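Local coordinates for protein tissue factor pathway inhibitor 2 (Homo sapiens, PDB 1ZR0) that inhibits trypsin, plasmin and the factor VIIa/tissue factor complex through Kunitz domains, of which this chain is the first, at residues A20-Y25 against F37-C42. Sequence-based numbering, arbitrary orientation.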
loop_
_atom_site.group_PDB
_atom_site.type_symbol
_atom_site.label_atom_id
_atom_site.label_comp_id
_atom_site.label_asym_id
_atom_site.label_seq_id
_atom_site.Cartn_x
_atom_site.Cartn_y
_atom_site.Cartn_z
ATOM N N ALA B 20 2.793 -2.926 -1.674
ATOM C CA ALA B 20 2.292 -2.593 -2.993
ATOM C C ALA B 20 2.402 -3.794 -3.926
ATOM O O ALA B 20 2.926 -4.857 -3.548
ATOM C CB ALA B 20 3.030 -1.469 -3.545
ATOM N N LEU B 21 1.892 -3.600 -5.154
ATOM C CA LEU B 21 2.078 -4.599 -6.224
ATOM C C LEU B 21 2.597 -3.896 -7.448
ATOM O O LEU B 21 1.850 -3.477 -8.319
ATOM C CB LEU B 21 0.776 -5.320 -6.557
ATOM C CG LEU B 21 0.279 -6.302 -5.492
ATOM C CD1 LEU B 21 -1.255 -6.674 -5.813
ATOM C CD2 LEU B 21 1.133 -7.477 -5.112
ATOM N N LEU B 22 3.921 -3.619 -7.489
ATOM C CA LEU B 22 4.495 -2.845 -8.564
ATOM C C LEU B 22 5.170 -3.746 -9.622
ATOM O O LEU B 22 5.994 -4.582 -9.286
ATOM C CB LEU B 22 5.532 -1.890 -7.965
ATOM C CG LEU B 22 4.999 -0.904 -6.951
ATOM C CD1 LEU B 22 6.176 -0.288 -6.251
ATOM C CD2 LEU B 22 4.127 0.090 -7.647
ATOM N N LEU B 23 4.793 -3.629 -10.909
ATOM C CA LEU B 23 5.341 -4.486 -11.910
ATOM C C LEU B 23 6.835 -4.175 -12.149
ATOM O O LEU B 23 7.195 -3.036 -12.495
ATOM C CB LEU B 23 4.581 -4.270 -13.206
ATOM C CG LEU B 23 4.831 -5.274 -14.336
ATOM C CD1 LEU B 23 4.623 -6.696 -13.909
ATOM C CD2 LEU B 23 3.769 -4.924 -15.470
ATOM N N ARG B 24 7.650 -5.202 -11.938
ATOM C CA ARG B 24 9.114 -5.147 -12.138
ATOM C C ARG B 24 9.538 -6.403 -12.846
ATOM O O ARG B 24 8.777 -7.375 -13.032
ATOM C CB ARG B 24 9.809 -5.039 -10.765
ATOM C CG ARG B 24 9.564 -3.727 -9.935
ATOM C CD ARG B 24 10.032 -2.473 -10.660
ATOM N NE ARG B 24 9.812 -1.311 -9.846
ATOM C CZ ARG B 24 10.569 -0.995 -8.801
ATOM N NH1 ARG B 24 11.689 -1.659 -8.520
ATOM N NH2 ARG B 24 10.275 0.115 -8.108
ATOM N N TYR B 25 10.820 -6.456 -13.199
ATOM C CA TYR B 25 11.396 -7.596 -13.862
ATOM C C TYR B 25 12.553 -8.164 -13.123
ATOM O O TYR B 25 13.225 -7.458 -12.404
ATOM C CB TYR B 25 11.852 -7.203 -15.234
ATOM C CG TYR B 25 10.680 -6.826 -16.126
ATOM C CD1 TYR B 25 10.115 -5.582 -16.071
ATOM C CD2 TYR B 25 10.169 -7.780 -16.984
ATOM C CE1 TYR B 25 8.986 -5.280 -16.837
ATOM C CE2 TYR B 25 9.102 -7.493 -17.803
ATOM C CZ TYR B 25 8.533 -6.256 -17.736
ATOM O OH TYR B 25 7.421 -6.014 -18.515
ATOM N N PHE B 37 7.571 -9.725 -12.062
ATOM C CA PHE B 37 7.042 -10.006 -10.782
ATOM C C PHE B 37 6.363 -8.736 -10.230
ATOM O O PHE B 37 6.538 -7.660 -10.734
ATOM C CB PHE B 37 8.108 -10.595 -9.797
ATOM C CG PHE B 37 9.143 -9.582 -9.264
ATOM C CD1 PHE B 37 10.113 -9.002 -10.039
ATOM C CD2 PHE B 37 9.161 -9.279 -7.933
ATOM C CE1 PHE B 37 11.051 -8.150 -9.516
ATOM C CE2 PHE B 37 10.045 -8.428 -7.380
ATOM C CZ PHE B 37 11.051 -7.841 -8.178
ATOM N N LEU B 38 5.710 -8.877 -9.087
ATOM C CA LEU B 38 5.093 -7.729 -8.420
ATOM C C LEU B 38 5.837 -7.426 -7.090
ATOM O O LEU B 38 5.838 -8.236 -6.129
ATOM C CB LEU B 38 3.567 -8.088 -8.116
ATOM C CG LEU B 38 2.678 -8.249 -9.368
ATOM C CD1 LEU B 38 1.256 -8.749 -8.939
ATOM C CD2 LEU B 38 2.737 -7.114 -10.324
ATOM N N TYR B 39 6.558 -6.304 -7.130
ATOM C CA TYR B 39 7.382 -5.827 -6.055
ATOM C C TYR B 39 6.593 -5.016 -5.082
ATOM O O TYR B 39 5.711 -4.252 -5.464
ATOM C CB TYR B 39 8.483 -5.003 -6.745
ATOM C CG TYR B 39 9.429 -4.278 -5.838
ATOM C CD1 TYR B 39 10.192 -4.978 -4.936
ATOM C CD2 TYR B 39 9.616 -2.932 -5.997
ATOM C CE1 TYR B 39 11.134 -4.284 -4.110
ATOM C CE2 TYR B 39 10.511 -2.229 -5.221
ATOM C CZ TYR B 39 11.262 -2.919 -4.282
ATOM O OH TYR B 39 12.210 -2.119 -3.580
ATOM N N GLY B 40 6.911 -5.152 -3.800
ATOM C CA GLY B 40 6.205 -4.470 -2.732
ATOM C C GLY B 40 6.525 -3.001 -2.565
ATOM O O GLY B 40 5.713 -2.327 -1.995
ATOM N N GLY B 41 7.586 -2.463 -3.186
ATOM C CA GLY B 41 7.855 -1.075 -3.158
ATOM C C GLY B 41 9.042 -0.563 -2.368
ATOM O O GLY B 41 9.460 0.581 -2.588
ATOM N N CYS B 42 9.648 -1.409 -1.561
ATOM C CA CYS B 42 10.873 -1.027 -0.840
ATOM C C CYS B 42 11.772 -2.206 -0.538
ATOM O O CYS B 42 11.378 -3.398 -0.637
ATOM C CB CYS B 42 10.497 -0.290 0.426
ATOM S SG CYS B 42 9.841 -1.390 1.630
HETATM O O HOH W 1 4.332 -7.557 -3.988
#
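Leu22 O accepts the N-H of Tyr39, with Tyr39 N 2.8 Å from Leu22 O and the N-H...O angle 163°, and the CA-H of Leu38 makes a bent contact with the same oxygen. Leu22 N returns a nearly straight bond to Tyr39 O, closing the pair, and Arg24 and Phe37 form the next hydrogen-bonded pair, also joined by two bonds. On the face that carries Leu22, Arg24, Phe37 and Tyr39, Tyr39 CD2 sits over one face of the Arg24 guanidinium, toward its rim, with the two planes 44° apart and NH1 3.5 Å from Tyr39 CD2. Chi1 of -66° puts Arg24 CG beside the backbone N and against Tyr39 CB; a second bend at chi2 turns CD, and the chain goes on to Tyr39 CD2 and CE2. NH1 also bonds Asn48 OD1, and Tyr39 OH bonds Glu43 O. An alanine at Arg24 would probably leave a gap beside the Tyr39 ring and Asn48 OD1 without this donor. On the side of the Tyr39 ring opposite the guanidinium, Gly41 N lies 3.4 Å above the plane, over its centre.

These strands form the twisted hairpin of the Kunitz (BPTI) fold, and 20-25 starts at Ala20, the second residue of the probable reactive bond. Ala20 N donates to Gly40 O at 3.0 Å, while a water donates to both Ala20 O and Leu38 O, bridging the segments where the strand ladder ends. Leu22 CD1 comes within 3.6 Å of Gly41 CA, and Cys42 continues into the disulfide with Cys18. On the face of Leu23 and Leu38, Leu38 CD2 meets Leu23 CD1, while Leu38 CB lies 3.9 Å from CD2 of Leu21, just before the strand.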